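Local atomic coordinates of Dye-decolorizing peroxidase (Irpex lacteus, PDB entry 7D8M), a protein that binds heme b and, as a member of the dye-decolorizing peroxidase family, probably uses peroxide to oxidise dyes and other substrates. Residues F9-G14 with S440-V445; I16-K21 with T55-V60; D88-D93 with S367-G372; P185-A190 with D284-N289. One frame throughout, in Å; residues are numbered along the deposited sequence.

Contact 1: residues F9-G14 with S440-V445; sequences FENIQG and SITAIV
Asn11 meets the first turn of helix 441-448 with both its backbone and its side chain, and here the two segments pack most closely. Its carbonyl O takes the N-H of Ile441 at 2.9 Å in a nearly straight bond, while the side-chain OD1 receives Thr442 N, also at 2.9 Å, in the amide plane and on a lone pair. The other end of the amide is the donor: ND2 gives its N-H to Thr442 OG1 at 3.1 Å, the hydroxyl lying 15° out of the amide plane. With CG anti to its own backbone N (chi1 -161°), the carboxamide crosses the Thr442 side chain at about a right angle and offers it both polar ends. These bonds fall at a helix N-terminus, where backbone N-H groups have no partner from a preceding turn. Ser440 is the N-cap and its OG accepts from Ala443 N at 3.1 Å, so the serine and the asparagine share the work. An alanine in place of Asn11 would probably leave the N-H of Thr442 and its hydroxyl without these mates and let the helix start shift against the loop. The margins are looser: exposed Glu10 brings just its carbonyl O to Ile441 CD1, 3.7 Å away. On the buried flank Gln13 and Ile444 meet tip to tip, NE2 to CD1 at 3.7 Å, while that NE2 donates to Leu70 O and Pro439 O.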
loop_
_atom_site.group_PDB
_atom_site.type_symbol
_atom_site.label_atom_id
_atom_site.label_comp_id
_atom_site.label_asym_id
_atom_site.label_seq_id
_atom_site.Cartn_x
_atom_site.Cartn_y
_atom_site.Cartn_z
ATOM N N PHE A 9 -14.241 -13.469 11.774
ATOM C CA PHE A 9 -13.518 -12.214 11.946
ATOM C C PHE A 9 -12.784 -12.127 13.279
ATOM O O PHE A 9 -11.906 -11.271 13.437
ATOM C CB PHE A 9 -14.488 -11.047 11.781
ATOM C CG PHE A 9 -15.008 -10.902 10.381
ATOM C CD1 PHE A 9 -14.130 -10.799 9.313
ATOM C CD2 PHE A 9 -16.364 -10.900 10.125
ATOM C CE1 PHE A 9 -14.596 -10.676 8.017
ATOM C CE2 PHE A 9 -16.836 -10.775 8.829
ATOM C CZ PHE A 9 -15.948 -10.668 7.777
ATOM N N GLU A 10 -13.108 -12.988 14.240
ATOM C CA GLU A 10 -12.317 -13.045 15.462
ATOM C C GLU A 10 -11.005 -13.809 15.276
ATOM O O GLU A 10 -10.142 -13.760 16.165
ATOM C CB GLU A 10 -13.160 -13.652 16.597
ATOM C CG GLU A 10 -13.334 -15.165 16.534
ATOM C CD GLU A 10 -14.283 -15.631 15.433
ATOM O OE1 GLU A 10 -15.035 -14.799 14.876
ATOM O OE2 GLU A 10 -14.278 -16.848 15.131
ATOM N N ASN A 11 -10.820 -14.484 14.139
ATOM C CA ASN A 11 -9.579 -15.191 13.841
ATOM C C ASN A 11 -8.715 -14.511 12.777
ATOM O O ASN A 11 -7.630 -15.019 12.461
ATOM C CB ASN A 11 -9.876 -16.624 13.393
ATOM C CG ASN A 11 -8.661 -17.521 13.511
ATOM O OD1 ASN A 11 -7.806 -17.293 14.361
ATOM N ND2 ASN A 11 -8.565 -18.524 12.647
ATOM N N ILE A 12 -9.148 -13.388 12.216
ATOM C CA ILE A 12 -8.422 -12.725 11.134
ATOM C C ILE A 12 -7.733 -11.491 11.698
ATOM O O ILE A 12 -8.364 -10.681 12.388
ATOM C CB ILE A 12 -9.363 -12.370 9.972
ATOM C CG1 ILE A 12 -10.057 -13.642 9.473
ATOM C CG2 ILE A 12 -8.600 -11.666 8.835
ATOM C CD1 ILE A 12 -10.978 -13.430 8.280
ATOM N N GLN A 13 -6.433 -11.363 11.426
ATOM C CA GLN A 13 -5.681 -10.203 11.883
ATOM C C GLN A 13 -6.289 -8.922 11.323
ATOM O O GLN A 13 -6.488 -8.788 10.108
ATOM C CB GLN A 13 -4.217 -10.332 11.471
ATOM C CG GLN A 13 -3.505 -11.476 12.171
ATOM C CD GLN A 13 -2.026 -11.240 12.266
ATOM O OE1 GLN A 13 -1.574 -10.318 12.950
ATOM N NE2 GLN A 13 -1.251 -12.066 11.578
ATOM N N GLY A 14 -6.555 -7.975 12.223
ATOM C CA GLY A 14 -7.406 -6.845 11.907
ATOM C C GLY A 14 -6.841 -5.890 10.871
ATOM O O GLY A 14 -7.603 -5.261 10.134
ATOM N N SER A 440 -3.660 -16.380 10.086
ATOM C CA SER A 440 -4.757 -16.317 11.031
ATOM C C SER A 440 -4.216 -16.381 12.455
ATOM O O SER A 440 -3.071 -16.774 12.704
ATOM C CB SER A 440 -5.738 -17.460 10.796
ATOM O OG SER A 440 -5.209 -18.663 11.326
ATOM N N ILE A 441 -5.062 -15.987 13.405
ATOM C CA ILE A 441 -4.604 -15.917 14.784
ATOM C C ILE A 441 -4.315 -17.313 15.319
ATOM O O ILE A 441 -3.270 -17.541 15.935
ATOM C CB ILE A 441 -5.626 -15.147 15.633
ATOM C CG1 ILE A 441 -5.925 -13.804 14.938
ATOM C CG2 ILE A 441 -5.097 -14.944 17.033
ATOM C CD1 ILE A 441 -6.595 -12.759 15.802
ATOM N N THR A 442 -5.196 -18.283 15.045
ATOM C CA THR A 442 -4.917 -19.661 15.460
ATOM C C THR A 442 -3.650 -20.189 14.796
ATOM O O THR A 442 -2.827 -20.849 15.444
ATOM C CB THR A 442 -6.104 -20.576 15.144
ATOM O OG1 THR A 442 -6.414 -20.499 13.745
ATOM C CG2 THR A 442 -7.324 -20.177 15.963
ATOM N N ALA A 443 -3.461 -19.883 13.508
ATOM C CA ALA A 443 -2.269 -20.346 12.809
ATOM C C ALA A 443 -1.005 -19.825 13.475
ATOM O O ALA A 443 0.011 -20.528 13.531
ATOM C CB ALA A 443 -2.320 -19.920 11.337
ATOM N N ILE A 444 -1.041 -18.594 13.983
ATOM C CA ILE A 444 0.098 -18.099 14.738
ATOM C C ILE A 444 0.421 -19.064 15.872
ATOM O O ILE A 444 1.571 -19.477 16.052
ATOM C CB ILE A 444 -0.175 -16.682 15.263
ATOM C CG1 ILE A 444 -0.302 -15.697 14.084
ATOM C CG2 ILE A 444 0.954 -16.241 16.171
ATOM C CD1 ILE A 444 -0.677 -14.305 14.501
ATOM N N VAL A 445 -0.606 -19.493 16.602
ATOM C CA VAL A 445 -0.389 -20.331 17.781
ATOM C C VAL A 445 -0.175 -21.783 17.382
ATOM O O VAL A 445 0.734 -22.454 17.886
ATOM C CB VAL A 445 -1.570 -20.193 18.757
ATOM C CG1 VAL A 445 -1.332 -21.069 19.992
ATOM C CG2 VAL A 445 -1.772 -18.740 19.152
#

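Contact 2: residues I16-K21 with T55-V60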
loop_
_atom_site.group_PDB
_atom_site.type_symbol
_atom_site.label_atom_id
_atom_site.label_comp_id
_atom_site.label_asym_id
_atom_site.label_seq_id
_atom_site.Cartn_x
_atom_site.Cartn_y
_atom_site.Cartn_z
ATOM N N ILE A 16 -5.482 -6.447 8.151
ATOM C CA ILE A 16 -5.648 -6.905 6.774
ATOM C C ILE A 16 -6.859 -6.252 6.127
ATOM O O ILE A 16 -6.791 -5.738 4.998
ATOM C CB ILE A 16 -5.769 -8.438 6.726
ATOM C CG1 ILE A 16 -4.573 -9.107 7.419
ATOM C CG2 ILE A 16 -5.960 -8.905 5.265
ATOM C CD1 ILE A 16 -4.740 -10.614 7.643
ATOM N N LEU A 17 -7.998 -6.294 6.810
ATOM C CA LEU A 17 -9.270 -6.029 6.148
ATOM C C LEU A 17 -9.812 -4.644 6.441
ATOM O O LEU A 17 -10.313 -3.976 5.532
ATOM C CB LEU A 17 -10.314 -7.070 6.551
ATOM C CG LEU A 17 -11.704 -6.930 5.928
ATOM C CD1 LEU A 17 -11.616 -7.015 4.410
ATOM C CD2 LEU A 17 -12.627 -8.005 6.473
ATOM N N VAL A 18 -9.725 -4.197 7.685
ATOM C CA VAL A 18 -10.234 -2.887 8.048
ATOM C C VAL A 18 -9.119 -1.892 8.272
ATOM O O VAL A 18 -9.350 -0.682 8.107
ATOM C CB VAL A 18 -11.150 -2.967 9.285
ATOM C CG1 VAL A 18 -12.351 -3.827 8.962
ATOM C CG2 VAL A 18 -10.406 -3.539 10.482
ATOM N N GLY A 19 -7.915 -2.350 8.570
ATOM C CA GLY A 19 -6.874 -1.426 8.959
ATOM C C GLY A 19 -6.966 -1.087 10.430
ATOM O O GLY A 19 -8.044 -1.063 11.034
ATOM N N MET A 20 -5.798 -0.825 11.019
ATOM C CA MET A 20 -5.738 -0.427 12.420
ATOM C C MET A 20 -6.329 0.961 12.637
ATOM O O MET A 20 -6.886 1.234 13.701
ATOM C CB MET A 20 -4.291 -0.483 12.908
ATOM C CG MET A 20 -3.768 -1.896 13.079
ATOM S SD MET A 20 -2.174 -1.960 13.936
ATOM C CE MET A 20 -1.904 -3.732 13.901
ATOM N N LYS A 21 -6.222 1.843 11.645
ATOM C CA LYS A 21 -6.808 3.184 11.684
ATOM C C LYS A 21 -6.391 3.953 12.930
ATOM O O LYS A 21 -7.136 4.787 13.453
ATOM C CB LYS A 21 -8.330 3.139 11.547
ATOM C CG LYS A 21 -8.882 2.464 10.269
ATOM C CD LYS A 21 -7.859 2.387 9.114
ATOM C CE LYS A 21 -7.315 3.750 8.648
ATOM N NZ LYS A 21 -5.898 3.600 8.140
ATOM N N THR A 55 -12.257 -7.330 16.941
ATOM C CA THR A 55 -11.942 -6.358 17.984
ATOM C C THR A 55 -11.912 -4.935 17.432
ATOM O O THR A 55 -12.403 -3.998 18.075
ATOM C CB THR A 55 -10.606 -6.708 18.636
ATOM O OG1 THR A 55 -10.683 -8.021 19.218
ATOM C CG2 THR A 55 -10.260 -5.702 19.719
ATOM N N ILE A 56 -11.340 -4.744 16.241
ATOM C CA ILE A 56 -11.224 -3.390 15.712
ATOM C C ILE A 56 -12.607 -2.799 15.456
ATOM O O ILE A 56 -12.878 -1.648 15.814
ATOM C CB ILE A 56 -10.347 -3.387 14.443
ATOM C CG1 ILE A 56 -8.908 -3.806 14.783
ATOM C CG2 ILE A 56 -10.386 -2.020 13.755
ATOM C CD1 ILE A 56 -7.911 -3.522 13.642
ATOM N N ILE A 57 -13.516 -3.590 14.870
ATOM C CA ILE A 57 -14.851 -3.094 14.540
ATOM C C ILE A 57 -15.859 -3.245 15.670
ATOM O O ILE A 57 -16.974 -2.711 15.563
ATOM C CB ILE A 57 -15.436 -3.797 13.301
ATOM C CG1 ILE A 57 -15.747 -5.261 13.613
ATOM C CG2 ILE A 57 -14.489 -3.669 12.124
ATOM C CD1 ILE A 57 -16.521 -5.953 12.507
ATOM N N GLY A 58 -15.516 -3.959 16.744
ATOM C CA GLY A 58 -16.426 -4.133 17.850
ATOM C C GLY A 58 -16.363 -2.987 18.836
ATOM O O GLY A 58 -15.646 -1.989 18.652
ATOM N N PRO A 59 -17.111 -3.134 19.930
ATOM C CA PRO A 59 -17.221 -2.038 20.900
ATOM C C PRO A 59 -15.859 -1.612 21.423
ATOM O O PRO A 59 -14.976 -2.438 21.668
ATOM C CB PRO A 59 -18.096 -2.628 22.011
ATOM C CG PRO A 59 -18.050 -4.108 21.815
ATOM C CD PRO A 59 -17.823 -4.347 20.362
ATOM N N VAL A 60 -15.696 -0.295 21.570
ATOM C CA VAL A 60 -14.455 0.287 22.065
ATOM C C VAL A 60 -14.081 -0.276 23.430
ATOM O O VAL A 60 -12.901 -0.272 23.807
ATOM C CB VAL A 60 -14.598 1.827 22.096
ATOM C CG1 VAL A 60 -13.338 2.495 22.618
ATOM C CG2 VAL A 60 -14.940 2.350 20.709
#
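Val18 and Ile56 lie side by side with their side chains running in opposing senses, and the nearest pair is methyl to methyl, Val18 CG2 to Ile56 CG2 at 3.6 Å. The valine sends out its two branches separately. CG2 lies between its own backbone N and carbonyl carbon and goes to Ile56, whereas CG1, anti to the carbonyl carbon (chi1 -62°), reaches Ile57 CG2 at 3.8 Å. Against this second isoleucine the valine side chain stands at about a right angle, so a single beta-branched residue serves two successive residues at the end of helix 53-57. Ile56 in turn extends its longer branch past the valine: CD1 comes to within 3.6 Å of Gly19 O and 4.0 Å of Met20 CA. The Met20 side chain leaves from the far side of its CA and rests on Phe67 and Asn69 of strand 67-72, and Ile56 touches Phe67 as well. Gly19 is the residue at which the chain leaves helix 14-17; its positive phi (83°) would jam a side chain against the preceding carbonyl O, which suits glycine to the turn. The loop after helix 14-17 and the end of helix 53-57 thus meet over strand 67-72, outermost in the four-stranded antiparallel sheet of the N-terminal ferredoxin-like half. Between the two segments the contact is made wholly by van der Waals touch, which implies that its fit depends on the shapes of branched aliphatic groups rather than on directed bonds.

Contact 3: residues D88-D93 with S367-G372; sequences DTAFSD and SVIGNG
Asp88 faces Ile369 across this buried contact, and the isoleucine can be followed outward from its CB. That atom lies 3.5 Å from Asp88 OD1. CG1, where the two side chains cross at about a right angle, lies 3.7 Å from both OD1 and OD2 of Asp88. The CG2 branch turns instead to the helix, meeting Ala90 CB at 3.7 Å; alanine is small enough to let the methyl come this close to the first turn. At the tip, CD1 reaches Phe91 CB at 3.8 Å and is still against Asp88 OD1. This spread follows from CG1 lying anti to the carbonyl carbon and CG2 anti to the backbone N, which sends the two branches to different residues of one helical turn.

The backbone of Ile369 matters as much, for its N donates to Asp88 OD2 at 2.9 Å, using the syn lone pair. Asp88 is the N-cap of helix 89-93, and its OD1 accepts from Phe91 N, also at 2.9 Å, on the anti side and 24° out of the carboxylate plane. One carboxylate therefore caps a helix and binds the facing loop, which suits an aspartate, whose two acceptors sit on a short stem. Two waters add to its bonds: water 1 donates to OD1 and accepts from Gly370 N, while water 2 links OD2 to Ser367 O. Four bonds in all hold the buried group and would probably favour its ionised form.

Helix 89-93 is thereby joined to the loop between strand 359-366 and helix 373-381. Beneath them lies the C-terminal sheet: Ile369 rests on Phe218 and Val220 of strand 217-226, and also touches Tyr435 of strand 428-438, as Ala90 does.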
loop_
_atom_site.group_PDB
_atom_site.type_symbol
_atom_site.label_atom_id
_atom_site.label_comp_id
_atom_site.label_asym_id
_atom_site.label_seq_id
_atom_site.Cartn_x
_atom_site.Cartn_y
_atom_site.Cartn_z
ATOM N N ASP A 88 3.610 -19.000 -3.276
ATOM C CA ASP A 88 3.776 -17.615 -3.704
ATOM C C ASP A 88 5.251 -17.421 -4.022
ATOM O O ASP A 88 6.089 -17.376 -3.117
ATOM C CB ASP A 88 3.293 -16.639 -2.630
ATOM C CG ASP A 88 3.131 -15.223 -3.156
ATOM O OD1 ASP A 88 4.163 -14.589 -3.477
ATOM O OD2 ASP A 88 1.970 -14.749 -3.245
ATOM N N THR A 89 5.566 -17.323 -5.318
ATOM C CA THR A 89 6.957 -17.291 -5.758
ATOM C C THR A 89 7.662 -16.004 -5.323
ATOM O O THR A 89 8.846 -16.034 -4.958
ATOM C CB THR A 89 7.023 -17.466 -7.285
ATOM O OG1 THR A 89 6.371 -16.368 -7.932
ATOM C CG2 THR A 89 6.325 -18.753 -7.718
ATOM N N ALA A 90 6.966 -14.861 -5.371
ATOM C CA ALA A 90 7.538 -13.628 -4.832
ATOM C C ALA A 90 7.833 -13.765 -3.343
ATOM O O ALA A 90 8.931 -13.433 -2.881
ATOM C CB ALA A 90 6.597 -12.443 -5.081
ATOM N N PHE A 91 6.851 -14.235 -2.571
ATOM C CA PHE A 91 7.045 -14.379 -1.129
ATOM C C PHE A 91 8.268 -15.233 -0.827
ATOM O O PHE A 91 9.084 -14.890 0.036
ATOM C CB PHE A 91 5.811 -15.000 -0.476
ATOM C CG PHE A 91 6.011 -15.340 0.994
ATOM C CD1 PHE A 91 6.083 -14.330 1.949
ATOM C CD2 PHE A 91 6.146 -16.663 1.411
ATOM C CE1 PHE A 91 6.275 -14.623 3.310
ATOM C CE2 PHE A 91 6.349 -16.966 2.777
ATOM C CZ PHE A 91 6.404 -15.952 3.722
ATOM N N SER A 92 8.401 -16.361 -1.526
ATOM C CA SER A 92 9.493 -17.280 -1.238
ATOM C C SER A 92 10.833 -16.670 -1.608
ATOM O O SER A 92 11.836 -16.916 -0.925
ATOM C CB SER A 92 9.275 -18.594 -1.981
ATOM O OG SER A 92 8.012 -19.150 -1.651
ATOM N N ASP A 93 10.859 -15.855 -2.666
ATOM C CA ASP A 93 12.090 -15.201 -3.093
ATOM C C ASP A 93 12.552 -14.151 -2.093
ATOM O O ASP A 93 13.762 -13.928 -1.938
ATOM C CB ASP A 93 11.879 -14.532 -4.458
ATOM C CG ASP A 93 12.076 -15.485 -5.627
ATOM O OD1 ASP A 93 12.549 -16.622 -5.405
ATOM O OD2 ASP A 93 11.747 -15.091 -6.773
ATOM N N SER A 367 -3.939 -11.946 -1.523
ATOM C CA SER A 367 -3.701 -13.382 -1.443
ATOM C C SER A 367 -2.557 -13.837 -2.338
ATOM O O SER A 367 -1.970 -14.894 -2.081
ATOM C CB SER A 367 -4.978 -14.149 -1.800
ATOM O OG SER A 367 -5.244 -14.093 -3.200
ATOM N N VAL A 368 -2.229 -13.078 -3.381
ATOM C CA VAL A 368 -1.132 -13.407 -4.290
ATOM C C VAL A 368 -0.323 -12.139 -4.502
ATOM O O VAL A 368 -0.815 -11.181 -5.114
ATOM C CB VAL A 368 -1.630 -13.972 -5.629
ATOM C CG1 VAL A 368 -0.451 -14.294 -6.563
ATOM C CG2 VAL A 368 -2.485 -15.209 -5.396
ATOM N N ILE A 369 0.912 -12.122 -3.992
ATOM C CA ILE A 369 1.770 -10.949 -4.161
ATOM C C ILE A 369 1.872 -10.569 -5.631
ATOM O O ILE A 369 1.769 -9.392 -5.992
ATOM C CB ILE A 369 3.156 -11.211 -3.547
ATOM C CG1 ILE A 369 3.026 -11.418 -2.037
ATOM C CG2 ILE A 369 4.112 -10.055 -3.795
ATOM C CD1 ILE A 369 4.360 -11.593 -1.343
ATOM N N GLY A 370 2.064 -11.565 -6.501
ATOM C CA GLY A 370 2.260 -11.318 -7.914
ATOM C C GLY A 370 1.065 -10.695 -8.605
ATOM O O GLY A 370 1.235 -10.095 -9.668
ATOM N N ASN A 371 -0.138 -10.831 -8.027
ATOM C CA ASN A 371 -1.362 -10.268 -8.592
ATOM C C ASN A 371 -1.741 -8.917 -8.007
ATOM O O ASN A 371 -2.533 -8.197 -8.622
ATOM C CB ASN A 371 -2.544 -11.217 -8.383
ATOM C CG ASN A 371 -2.446 -12.471 -9.221
ATOM O OD1 ASN A 371 -1.603 -12.578 -10.121
ATOM N ND2 ASN A 371 -3.310 -13.435 -8.926
ATOM N N GLY A 372 -1.220 -8.566 -6.841
ATOM C CA GLY A 372 -1.549 -7.288 -6.240
ATOM C C GLY A 372 -0.421 -6.290 -6.378
ATOM O O GLY A 372 -0.161 -5.790 -7.480
HETATM O O HOH W 1 3.410 -14.033 -6.056
HETATM O O HOH W 2 0.032 -16.499 -3.452
#

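Contact 4: residues P185-A190 with D284-N289; sequences PHPGQA and DIERNN
Ile285 lays its CG2 methyl over the centre of one face of the His186 ring, 3.5 Å from the centroid and 11° off the ring normal, a CH-pi contact. With CG1 beside the backbone N (chi1 -51°), CG2 is left anti to that N and is the branch offered to the imidazole. The bent Glu286 side chain comes obliquely to the same ring, OE2 lying 3.9 Å from His186 ND1 with carboxylate and ring planes 79° apart. It also crosses Pro187 at about a right angle, OE1 lying 3.7 Å from the proline CD. Farther along, Gly188 CA makes a CA-H...O contact of 3.3 Å with Asn289 O; a side chain at Gly188 would clash with that oxygen. Water 3 bridges the backbones, donating to Pro187 O and Ile285 O and accepting from Asn289 N. An alanine at His186 would probably leave the Ile285 methyl without its aromatic face and open a gap beside Glu286.

Behind this first shell, each loop braces itself. Residues 186 to 189 form a type II beta turn, with proline and glycine at its corners, and Gln189 OE1 accepts from His186 N at 2.8 Å. Asp284 OD1 receives Glu286 N in an Asx turn. Asn289 bonds Arg319 through OD1 and Ser175 through ND2, both heme-binding residues. The contact thus joins, at the surface, the loop between strand 147-156 and helix 194-197 to the one that follows helix 279-283 on the way to helix 312-316.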
loop_
_atom_site.group_PDB
_atom_site.type_symbol
_atom_site.label_atom_id
_atom_site.label_comp_id
_atom_site.label_asym_id
_atom_site.label_seq_id
_atom_site.Cartn_x
_atom_site.Cartn_y
_atom_site.Cartn_z
ATOM N N PRO A 185 -20.897 -1.720 0.723
ATOM C CA PRO A 185 -19.884 -1.146 -0.167
ATOM C C PRO A 185 -20.241 0.277 -0.554
ATOM O O PRO A 185 -21.411 0.614 -0.735
ATOM C CB PRO A 185 -19.909 -2.075 -1.386
ATOM C CG PRO A 185 -20.678 -3.286 -0.959
ATOM C CD PRO A 185 -21.633 -2.821 0.086
ATOM N N HIS A 186 -19.225 1.106 -0.679
ATOM C CA HIS A 186 -19.459 2.464 -1.126
ATOM C C HIS A 186 -19.665 2.492 -2.636
ATOM O O HIS A 186 -19.201 1.595 -3.349
ATOM C CB HIS A 186 -18.286 3.352 -0.735
ATOM C CG HIS A 186 -17.945 3.279 0.717
ATOM N ND1 HIS A 186 -18.854 3.583 1.706
ATOM C CD2 HIS A 186 -16.804 2.918 1.352
ATOM C CE1 HIS A 186 -18.285 3.421 2.887
ATOM N NE2 HIS A 186 -17.040 3.023 2.698
ATOM N N PRO A 187 -20.384 3.489 -3.150
ATOM C CA PRO A 187 -20.585 3.558 -4.601
ATOM C C PRO A 187 -19.246 3.672 -5.312
ATOM O O PRO A 187 -18.399 4.496 -4.955
ATOM C CB PRO A 187 -21.460 4.804 -4.796
ATOM C CG PRO A 187 -21.584 5.444 -3.484
ATOM C CD PRO A 187 -21.135 4.516 -2.415
ATOM N N GLY A 188 -19.042 2.794 -6.294
ATOM C CA GLY A 188 -17.779 2.684 -6.982
ATOM C C GLY A 188 -16.732 1.814 -6.307
ATOM O O GLY A 188 -15.680 1.568 -6.915
ATOM N N GLN A 189 -16.970 1.342 -5.086
ATOM C CA GLN A 189 -15.981 0.513 -4.395
ATOM C C GLN A 189 -15.942 -0.882 -5.007
ATOM O O GLN A 189 -16.975 -1.443 -5.381
ATOM C CB GLN A 189 -16.296 0.427 -2.896
ATOM C CG GLN A 189 -15.220 -0.273 -2.041
ATOM C CD GLN A 189 -15.535 -0.275 -0.548
ATOM O OE1 GLN A 189 -16.665 -0.016 -0.137
ATOM N NE2 GLN A 189 -14.531 -0.574 0.267
ATOM N N ALA A 190 -14.745 -1.451 -5.112
ATOM C CA ALA A 190 -14.629 -2.805 -5.639
ATOM C C ALA A 190 -15.093 -3.818 -4.598
ATOM O O ALA A 190 -14.724 -3.732 -3.419
ATOM C CB ALA A 190 -13.194 -3.097 -6.055
ATOM N N ASP A 284 -16.418 13.432 0.466
ATOM C CA ASP A 284 -17.660 12.678 0.617
ATOM C C ASP A 284 -17.422 11.220 0.245
ATOM O O ASP A 284 -17.222 10.895 -0.932
ATOM C CB ASP A 284 -18.761 13.284 -0.252
ATOM C CG ASP A 284 -20.122 12.634 -0.015
ATOM O OD1 ASP A 284 -20.185 11.553 0.615
ATOM O OD2 ASP A 284 -21.139 13.211 -0.453
ATOM N N ILE A 285 -17.508 10.339 1.245
ATOM C CA ILE A 285 -17.342 8.898 1.048
ATOM C C ILE A 285 -18.327 8.366 0.017
ATOM O O ILE A 285 -18.070 7.347 -0.640
ATOM C CB ILE A 285 -17.507 8.161 2.397
ATOM C CG1 ILE A 285 -16.613 8.785 3.478
ATOM C CG2 ILE A 285 -17.222 6.676 2.249
ATOM C CD1 ILE A 285 -15.125 8.596 3.254
ATOM N N GLU A 286 -19.479 9.018 -0.120
ATOM C CA GLU A 286 -20.518 8.501 -0.995
ATOM C C GLU A 286 -20.327 8.929 -2.438
ATOM O O GLU A 286 -20.943 8.339 -3.331
ATOM C CB GLU A 286 -21.895 8.948 -0.492
ATOM C CG GLU A 286 -22.311 8.299 0.826
ATOM C CD GLU A 286 -22.542 6.808 0.682
ATOM O OE1 GLU A 286 -23.376 6.415 -0.163
ATOM O OE2 GLU A 286 -21.883 6.024 1.397
ATOM N N ARG A 287 -19.494 9.933 -2.690
ATOM C CA ARG A 287 -19.299 10.457 -4.037
ATOM C C ARG A 287 -17.888 10.265 -4.580
ATOM O O ARG A 287 -17.725 10.129 -5.797
ATOM C CB ARG A 287 -19.619 11.969 -4.091
ATOM C CG ARG A 287 -21.037 12.412 -3.727
ATOM C CD ARG A 287 -21.066 13.917 -3.348
ATOM N NE ARG A 287 -20.925 14.803 -4.505
ATOM C CZ ARG A 287 -20.585 16.092 -4.440
ATOM N NH1 ARG A 287 -20.347 16.670 -3.269
ATOM N NH2 ARG A 287 -20.490 16.809 -5.556
ATOM N N ASN A 288 -16.865 10.252 -3.720
ATOM C CA ASN A 288 -15.494 10.428 -4.184
ATOM C C ASN A 288 -14.903 9.190 -4.857
ATOM O O ASN A 288 -13.784 9.269 -5.381
ATOM C CB ASN A 288 -14.602 10.882 -3.020
ATOM C CG ASN A 288 -14.449 9.828 -1.943
ATOM O OD1 ASN A 288 -14.906 8.695 -2.084
ATOM N ND2 ASN A 288 -13.791 10.200 -0.854
ATOM N N ASN A 289 -15.610 8.059 -4.875
ATOM C CA ASN A 289 -15.115 6.879 -5.575
ATOM C C ASN A 289 -16.064 6.383 -6.656
ATOM O O ASN A 289 -15.824 5.315 -7.233
ATOM C CB ASN A 289 -14.821 5.741 -4.589
ATOM C CG ASN A 289 -13.580 4.956 -4.979
ATOM O OD1 ASN A 289 -12.725 5.459 -5.722
ATOM N ND2 ASN A 289 -13.471 3.726 -4.492
HETATM O O HOH W 3 -18.011 7.025 -3.484
#

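In the fold
Contacts 1 and 2 are neighbours, with centres 13 Å apart, and they touch: Phe9 CE1 packs on Leu17 CD2 at 3.7 Å and Gly14 CA on Ile56 CD1 at 3.8 Å. Contact 1 ties the beginning of the chain to its last helix, so the other three all fall between its segments in sequence. Contacts 3 and 4 lie far from each other, centres about 28 Å apart. Contact 4 borders the heme pocket, the side chain of Asn289 being about 5 Å from the bound heme. Contact 3 stays farther off, with the side chain of Ile369 about 10 Å from the heme. Contact 2 is more remote, Gly19 being about 13 Å from the heme.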